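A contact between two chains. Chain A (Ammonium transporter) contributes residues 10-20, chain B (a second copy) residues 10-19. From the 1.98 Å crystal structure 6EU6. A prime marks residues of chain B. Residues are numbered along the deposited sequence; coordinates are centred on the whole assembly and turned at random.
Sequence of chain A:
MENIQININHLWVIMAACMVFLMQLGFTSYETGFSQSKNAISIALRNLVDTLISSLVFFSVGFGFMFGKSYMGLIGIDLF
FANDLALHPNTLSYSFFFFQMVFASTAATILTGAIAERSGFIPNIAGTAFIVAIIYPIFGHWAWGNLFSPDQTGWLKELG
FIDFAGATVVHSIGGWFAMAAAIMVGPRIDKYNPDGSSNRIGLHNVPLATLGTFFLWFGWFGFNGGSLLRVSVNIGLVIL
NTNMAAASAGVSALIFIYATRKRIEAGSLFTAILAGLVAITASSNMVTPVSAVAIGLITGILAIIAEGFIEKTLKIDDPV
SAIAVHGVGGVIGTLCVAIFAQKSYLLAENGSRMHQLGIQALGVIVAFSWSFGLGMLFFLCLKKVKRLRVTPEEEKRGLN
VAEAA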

# COMPACT_ATOMS: atom_id res chain seq x y z
N HIS A 10 3.32 -18.43 -10.57
CA HIS A 10 3.21 -18.33 -9.11
C HIS A 10 3.51 -16.96 -8.57
O HIS A 10 2.77 -16.43 -7.78
CB HIS A 10 4.14 -19.31 -8.39
CG HIS A 10 3.63 -20.71 -8.34
ND1 HIS A 10 2.72 -21.13 -7.41
CD2 HIS A 10 3.99 -21.81 -9.03
CE1 HIS A 10 2.47 -22.41 -7.58
NE2 HIS A 10 3.21 -22.84 -8.56
N LEU A 11 4.61 -16.39 -9.01
CA LEU A 11 5.00 -15.10 -8.56
C LEU A 11 3.89 -14.08 -8.80
O LEU A 11 3.56 -13.29 -7.88
CB LEU A 11 6.29 -14.67 -9.24
CG LEU A 11 6.83 -13.27 -8.94
CD1 LEU A 11 6.97 -13.05 -7.44
CD2 LEU A 11 8.17 -13.08 -9.66
N TRP A 12 3.33 -14.06 -10.03
CA TRP A 12 2.33 -13.04 -10.34
C TRP A 12 1.04 -13.30 -9.53
O TRP A 12 0.50 -12.38 -8.87
CB TRP A 12 2.05 -12.96 -11.81
CG TRP A 12 0.86 -12.06 -12.17
CD1 TRP A 12 -0.18 -12.37 -13.00
CD2 TRP A 12 0.60 -10.72 -11.70
NE1 TRP A 12 -1.05 -11.35 -13.08
CE2 TRP A 12 -0.60 -10.30 -12.32
CE3 TRP A 12 1.26 -9.83 -10.80
CZ2 TRP A 12 -1.18 -9.04 -12.07
CZ3 TRP A 12 0.69 -8.56 -10.55
CH2 TRP A 12 -0.53 -8.18 -11.21
N VAL A 13 0.57 -14.55 -9.50
CA VAL A 13 -0.68 -14.84 -8.82
C VAL A 13 -0.56 -14.47 -7.36
O VAL A 13 -1.49 -13.94 -6.76
CB VAL A 13 -1.11 -16.29 -9.08
CG1 VAL A 13 -2.27 -16.69 -8.20
CG2 VAL A 13 -1.51 -16.43 -10.56
N ILE A 14 0.58 -14.77 -6.74
CA ILE A 14 0.74 -14.51 -5.30
C ILE A 14 0.88 -13.00 -5.05
O ILE A 14 0.29 -12.46 -4.10
CB ILE A 14 1.86 -15.40 -4.64
CG1 ILE A 14 1.60 -15.63 -3.20
CG2 ILE A 14 3.19 -14.74 -4.76
CD1 ILE A 14 0.46 -16.53 -2.86
N MET A 15 1.58 -12.31 -5.92
CA MET A 15 1.66 -10.83 -5.81
C MET A 15 0.26 -10.19 -5.93
O MET A 15 -0.13 -9.32 -5.13
CB MET A 15 2.60 -10.24 -6.86
CG MET A 15 4.01 -9.91 -6.38
SD MET A 15 3.98 -8.70 -4.94
CE MET A 15 2.56 -7.62 -4.96
N ALA A 16 -0.49 -10.60 -6.94
CA ALA A 16 -1.86 -10.15 -7.13
C ALA A 16 -2.69 -10.46 -5.93
O ALA A 16 -3.50 -9.65 -5.52
CB ALA A 16 -2.45 -10.78 -8.38
N ALA A 17 -2.50 -11.64 -5.35
CA ALA A 17 -3.29 -11.99 -4.20
C ALA A 17 -3.01 -11.03 -3.02
O ALA A 17 -3.92 -10.63 -2.26
CB ALA A 17 -3.04 -13.43 -3.79
N CYS A 18 -1.77 -10.70 -2.84
CA CYS A 18 -1.40 -9.78 -1.80
C CYS A 18 -2.02 -8.39 -2.09
O CYS A 18 -2.44 -7.69 -1.17
CB CYS A 18 0.11 -9.64 -1.67
SG CYS A 18 0.94 -11.15 -1.12
N MET A 19 -2.07 -7.99 -3.36
CA MET A 19 -2.70 -6.70 -3.67
C MET A 19 -4.19 -6.75 -3.30
O MET A 19 -4.79 -5.78 -2.82
CB MET A 19 -2.52 -6.34 -5.15
CG MET A 19 -1.11 -6.16 -5.57
SD MET A 19 -0.81 -6.06 -7.33
CE MET A 19 -1.63 -4.50 -7.73
N VAL A 20 -4.83 -7.85 -3.62
CA VAL A 20 -6.24 -8.06 -3.23
C VAL A 20 -6.45 -8.12 -1.73
O VAL A 20 -7.43 -7.58 -1.17
CB VAL A 20 -6.80 -9.34 -3.88
CG1 VAL A 20 -8.23 -9.61 -3.39
CG2 VAL A 20 -6.78 -9.18 -5.42
N HIS B 10 7.27 -7.67 -18.73
CA HIS B 10 5.89 -7.23 -18.51
C HIS B 10 5.47 -7.24 -17.06
O HIS B 10 4.93 -6.28 -16.56
CB HIS B 10 4.87 -8.08 -19.28
CG HIS B 10 4.75 -7.74 -20.72
ND1 HIS B 10 4.00 -6.69 -21.17
CD2 HIS B 10 5.22 -8.36 -21.82
CE1 HIS B 10 4.05 -6.63 -22.48
NE2 HIS B 10 4.80 -7.62 -22.90
N LEU B 11 5.74 -8.34 -16.38
CA LEU B 11 5.38 -8.47 -15.02
C LEU B 11 5.97 -7.33 -14.19
O LEU B 11 5.25 -6.72 -13.37
CB LEU B 11 5.82 -9.82 -14.49
CG LEU B 11 5.59 -10.12 -13.00
CD1 LEU B 11 4.13 -9.90 -12.62
CD2 LEU B 11 6.04 -11.55 -12.70
N TRP B 12 7.28 -7.06 -14.37
CA TRP B 12 7.92 -6.05 -13.53
C TRP B 12 7.37 -4.65 -13.88
O TRP B 12 6.97 -3.88 -12.99
CB TRP B 12 9.41 -6.10 -13.63
CG TRP B 12 10.12 -4.93 -12.94
CD1 TRP B 12 11.11 -4.14 -13.47
CD2 TRP B 12 9.89 -4.42 -11.61
NE1 TRP B 12 11.50 -3.20 -12.59
CE2 TRP B 12 10.79 -3.35 -11.42
CE3 TRP B 12 8.99 -4.76 -10.56
CZ2 TRP B 12 10.83 -2.59 -10.23
CZ3 TRP B 12 9.02 -4.00 -9.36
CH2 TRP B 12 9.96 -2.93 -9.22
N VAL B 13 7.29 -4.33 -15.18
CA VAL B 13 6.86 -3.00 -15.57
C VAL B 13 5.45 -2.75 -15.05
O VAL B 13 5.14 -1.66 -14.60
CB VAL B 13 7.02 -2.81 -17.09
CG1 VAL B 13 6.36 -1.53 -17.56
CG2 VAL B 13 8.52 -2.76 -17.42
N ILE B 14 4.58 -3.75 -15.13
CA ILE B 14 3.19 -3.55 -14.71
C ILE B 14 3.09 -3.46 -13.18
O ILE B 14 2.37 -2.61 -12.64
CB ILE B 14 2.20 -4.59 -15.38
CG1 ILE B 14 0.83 -4.04 -15.49
CG2 ILE B 14 2.11 -5.83 -14.55
CD1 ILE B 14 0.62 -2.96 -16.51
N MET B 15 3.88 -4.26 -12.49
CA MET B 15 3.94 -4.14 -11.01
C MET B 15 4.43 -2.73 -10.58
O MET B 15 3.85 -2.08 -9.70
CB MET B 15 4.83 -5.22 -10.39
CG MET B 15 4.11 -6.44 -9.83
SD MET B 15 2.87 -5.95 -8.50
CE MET B 15 3.32 -4.46 -7.64
N ALA B 16 5.52 -2.29 -11.19
CA ALA B 16 6.04 -0.95 -10.95
C ALA B 16 5.02 0.09 -11.26
O ALA B 16 4.89 1.06 -10.53
CB ALA B 16 7.30 -0.73 -11.78
N ALA B 17 4.27 -0.10 -12.33
CA ALA B 17 3.28 0.88 -12.68
C ALA B 17 2.19 0.99 -11.58
O ALA B 17 1.69 2.08 -11.24
CB ALA B 17 2.65 0.57 -14.02
N CYS B 18 1.80 -0.14 -11.07
CA CYS B 18 0.83 -0.16 -10.01
C CYS B 18 1.41 0.53 -8.75
O CYS B 18 0.69 1.23 -8.02
CB CYS B 18 0.40 -1.58 -9.65
SG CYS B 18 -0.49 -2.42 -10.97
N MET B 19 2.70 0.35 -8.48
CA MET B 19 3.29 1.03 -7.33
C MET B 19 3.25 2.55 -7.55
O MET B 19 3.02 3.35 -6.63
CB MET B 19 4.74 0.56 -7.10
CG MET B 19 4.87 -0.88 -6.76
SD MET B 19 6.53 -1.55 -6.80
CE MET B 19 7.28 -0.67 -5.40

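The centre of this contact is Met15′. Its CA-to-CB bond points sideways to chain A, but the end of the side chain comes nearer. Its sulfur then touches three residues of the other helix. Met15′ SD lies 3.9 Å from Met15 CE, 3.9 Å from Met19 SD and 4.0 Å from Trp12 CZ3. A methionine suits this place because its long, unbranched side chain can thread between neighbours and its sulfur is large and polarizable. Its chi1 is -99°, between the usual wells, and Met15 has the same value.

Trp12 meets Met15′ through the edge of its ring. Met15′ SD is 5.4 Å from the centroid of the Trp12 six-membered ring and sits 84° off the ring normal. This is a sulfur-aromatic contact at the edge, where the ring hydrogens carry slight positive charge. The indole offers a broad carbon surface for such packing.

Next to it, Leu11′ packs against the same indole. Leu11′ CD1 is 3.4 Å from Trp12 CE3, the closest approach between the two stretches. The approach is oblique to the ring. Leu11′ also starts sideways and ends nearer, so its methyl groups reach the partner helix. Its branched apolar end fills space beside the ring. Leu11′ CD2 lies 4.0 Å from Leu11 CD2. Trp12, Leu11′ and Met15′ are the residues most covered by the opposing stretch.

In the C-terminal direction, Met19 points toward chain B. Besides its sulfur contact with Met15′, Met19 CE lies 4.0 Å from Cys18′ SG. Cys18′ also points toward chain A. The long Met19 side chain covers the distance to it.

The two helices run nearly parallel, 12° apart, with axes 11.4 Å apart at closest approach. At that spacing, long side chains bridge the gap. The pairing is not symmetric: Trp12 contacts chain B, whereas Trp12′ does not reach the chain A stretch. The buried surface is modest, 329 Å² with both sides summed. All the contact residues are buried in the assembly.

Few polar groups take part in this contact. No hydrogen bond crosses between the stretches. Backbone bonds run along each helix, as in Met15 N to Leu11 O at 3.0 Å and Met15′ N to Leu11′ O at 3.0 Å. Cys18′ SG lies 3.3 Å from Ile14′ O in its own helix. Trp12 NE1 is hydrogen-bonded elsewhere in the structure. The closest contacts of Trp12 are made by ring carbons CE3 and CZ3. His10 and His10′ are out of reach of the opposing stretch, and their ring nitrogens are also satisfied elsewhere. Packing of apolar side chains therefore holds these two stretches together.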